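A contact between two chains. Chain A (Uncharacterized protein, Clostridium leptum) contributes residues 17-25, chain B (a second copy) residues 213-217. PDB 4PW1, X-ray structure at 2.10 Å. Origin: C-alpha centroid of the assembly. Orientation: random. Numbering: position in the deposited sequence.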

# COMPACT_ATOMS: atom_id res chain seq x y z
N LEU A 17 -14.32 -8.22 5.44
CA LEU A 17 -13.01 -8.21 4.78
C LEU A 17 -12.78 -6.89 4.02
O LEU A 17 -13.50 -6.56 3.11
CB LEU A 17 -12.85 -9.39 3.84
CG LEU A 17 -11.50 -9.50 3.14
CD1 LEU A 17 -10.32 -9.66 4.12
CD2 LEU A 17 -11.55 -10.69 2.19
N LEU A 18 -11.73 -6.17 4.37
CA LEU A 18 -11.41 -4.93 3.68
C LEU A 18 -10.72 -5.15 2.30
O LEU A 18 -9.67 -5.81 2.21
CB LEU A 18 -10.48 -4.11 4.59
CG LEU A 18 -10.10 -2.76 4.00
CD1 LEU A 18 -11.30 -1.81 4.02
CD2 LEU A 18 -8.93 -2.19 4.78
N TYR A 19 -11.27 -4.58 1.23
CA TYR A 19 -10.60 -4.59 -0.08
C TYR A 19 -9.91 -3.28 -0.33
O TYR A 19 -10.51 -2.23 -0.11
CB TYR A 19 -11.62 -4.77 -1.19
CG TYR A 19 -12.24 -6.12 -1.22
CD1 TYR A 19 -13.19 -6.50 -0.28
CD2 TYR A 19 -11.85 -7.05 -2.20
CE1 TYR A 19 -13.74 -7.77 -0.29
CE2 TYR A 19 -12.41 -8.32 -2.23
CZ TYR A 19 -13.36 -8.66 -1.27
OH TYR A 19 -13.92 -9.89 -1.31
N LEU A 20 -8.67 -3.28 -0.79
CA LEU A 20 -8.05 -2.02 -1.20
C LEU A 20 -8.61 -1.59 -2.55
O LEU A 20 -8.96 -2.43 -3.35
CB LEU A 20 -6.53 -2.15 -1.25
CG LEU A 20 -5.86 -2.40 0.08
CD1 LEU A 20 -4.35 -2.28 -0.07
CD2 LEU A 20 -6.33 -1.47 1.15
N ASN A 21 -8.70 -0.29 -2.83
CA ASN A 21 -9.33 0.16 -4.08
C ASN A 21 -8.28 0.45 -5.15
O ASN A 21 -7.06 0.23 -4.90
CB ASN A 21 -10.35 1.31 -3.83
CG ASN A 21 -9.72 2.60 -3.29
OD1 ASN A 21 -8.56 2.92 -3.58
ND2 ASN A 21 -10.51 3.37 -2.55
N SER A 22 -8.72 0.89 -6.33
CA SER A 22 -7.79 1.01 -7.47
C SER A 22 -6.74 2.12 -7.26
O SER A 22 -5.69 2.11 -7.88
CB SER A 22 -8.57 1.29 -8.76
OG SER A 22 -9.27 2.51 -8.63
N GLY A 23 -7.02 3.08 -6.38
CA GLY A 23 -6.07 4.17 -6.07
C GLY A 23 -5.01 3.87 -5.01
O GLY A 23 -4.33 4.78 -4.53
N GLU A 24 -4.90 2.60 -4.64
CA GLU A 24 -4.04 2.20 -3.55
C GLU A 24 -3.07 1.13 -4.07
O GLU A 24 -3.46 0.10 -4.58
CB GLU A 24 -4.88 1.70 -2.36
CG GLU A 24 -5.68 2.78 -1.59
CD GLU A 24 -6.66 2.22 -0.53
OE1 GLU A 24 -7.40 1.25 -0.85
OE2 GLU A 24 -6.73 2.76 0.64
N GLU A 25 -1.78 1.42 -3.96
CA GLU A 25 -0.72 0.46 -4.22
C GLU A 25 -0.12 0.05 -2.89
O GLU A 25 0.31 0.89 -2.08
CB GLU A 25 0.35 1.03 -5.15
CG GLU A 25 1.57 0.13 -5.33
CD GLU A 25 2.71 0.78 -6.09
OE1 GLU A 25 3.39 1.70 -5.54
OE2 GLU A 25 2.90 0.40 -7.27
N PHE B 213 -18.52 3.26 2.41
CA PHE B 213 -17.41 3.87 3.14
C PHE B 213 -16.61 2.74 3.82
O PHE B 213 -17.13 2.05 4.68
CB PHE B 213 -18.02 4.80 4.16
CG PHE B 213 -17.09 5.31 5.21
CD1 PHE B 213 -15.74 5.47 4.99
CD2 PHE B 213 -17.60 5.66 6.44
CE1 PHE B 213 -14.91 5.94 5.99
CE2 PHE B 213 -16.78 6.13 7.45
CZ PHE B 213 -15.43 6.29 7.22
N THR B 214 -15.37 2.54 3.43
CA THR B 214 -14.51 1.61 4.16
C THR B 214 -13.28 2.36 4.64
O THR B 214 -13.07 3.53 4.26
CB THR B 214 -14.11 0.41 3.30
OG1 THR B 214 -13.41 0.88 2.17
CG2 THR B 214 -15.30 -0.39 2.88
N SER B 215 -12.51 1.75 5.54
CA SER B 215 -11.39 2.47 6.11
C SER B 215 -10.27 1.58 6.61
O SER B 215 -10.46 0.42 6.87
CB SER B 215 -11.89 3.34 7.25
OG SER B 215 -12.45 2.54 8.24
N LEU B 216 -9.10 2.18 6.75
CA LEU B 216 -7.97 1.54 7.45
C LEU B 216 -7.16 2.65 8.11
O LEU B 216 -7.35 3.84 7.81
CB LEU B 216 -7.12 0.73 6.46
CG LEU B 216 -6.48 1.47 5.29
CD1 LEU B 216 -5.33 2.38 5.71
CD2 LEU B 216 -5.98 0.46 4.25
N SER B 217 -6.28 2.24 9.01
CA SER B 217 -5.39 3.15 9.65
C SER B 217 -3.99 2.92 9.15
O SER B 217 -3.48 1.76 9.09
CB SER B 217 -5.47 3.02 11.17
OG SER B 217 -4.62 3.95 11.80
O HOH W 1 -12.92 -1.34 0.75

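This is a small, mainly apolar contact between two copies of one protein, in which leucine side chains pack against a strand and the only polar link identified between the stretches runs through a water molecule. The two stretches bury 204 Å² between them, both sides summed, and no direct hydrogen bond crosses from one to the other. The backbones also stay well apart: the closest pair of CA atoms, those of Leu A18 and Thr B214, is separated by 7.3 Å, so side chains must fill the gap.

Leu A18 does most of this filling. Its CA-to-CB bond points toward chain B, and with chi1 in t and chi2 in p the forked end reaches several residues at once. CD1 of Leu A18 lies 3.7 Å from CB of Thr B214, while CD2 of Leu A18 sits 3.8 Å from CB of Leu B216 and 3.7 Å from the backbone O of Ser B215. These are van der Waals separations, and the last, between a methyl carbon and a carbonyl oxygen, is a packing contact as well. The covered areas agree: Leu A18 has 71 Å² covered by the other stretch, the largest value on either chain, followed by Leu B216 with 54 Å².

The alternation expected of an extended strand is plain in chain B. The CA-to-CB bonds of Thr B214 and Leu B216 point toward chain A, whereas that of Ser B215 points away, and its side chain comes no nearer than 6.1 Å. Ser B215 therefore meets Leu A18 through its backbone O.

Leu B216, with chi1 and chi2 both in p, also meets a second leucine. The CA-to-CB bond of Leu A20 runs sideways, but the end of its side chain comes nearer, bringing its CD2 to 3.7 Å from CD2 of Leu B216. The same CD2 of Leu B216 lies 4.3 Å from OE2 of Glu A24, a looser approach that marks where the apolar patch meets a carboxylate.

That carboxylate is also tied into chain A. The backbone N of Asn A21 donates to OE1 of Glu A24 at 2.8 Å, with an N-H...acceptor angle of 165°, close to linear. These two residues bound a type I beta turn, closed by a hydrogen bond from N of Glu A24 to O of Asn A21 at 3.2 Å. A weak bond from N of Gly A23 to OD1 of Asn A21, 3.2 Å long with an angle of 134°, adds to the network. The turn thus links Glu A24 to the segment that carries Leu A20.

The water-mediated link lies beside the leucine packing. Water 1 donates to the backbone O of Tyr A19 at 2.7 Å and hydrogen-bonds to OG1 of Thr B214, also at 2.7 Å. OG1 of Thr B214, where chi1 is in p, also lies 3.9 Å from CD1 of Leu A18. The CA-to-CB bond of Tyr A19 points away from chain B; the residue joins the bridge through its backbone O.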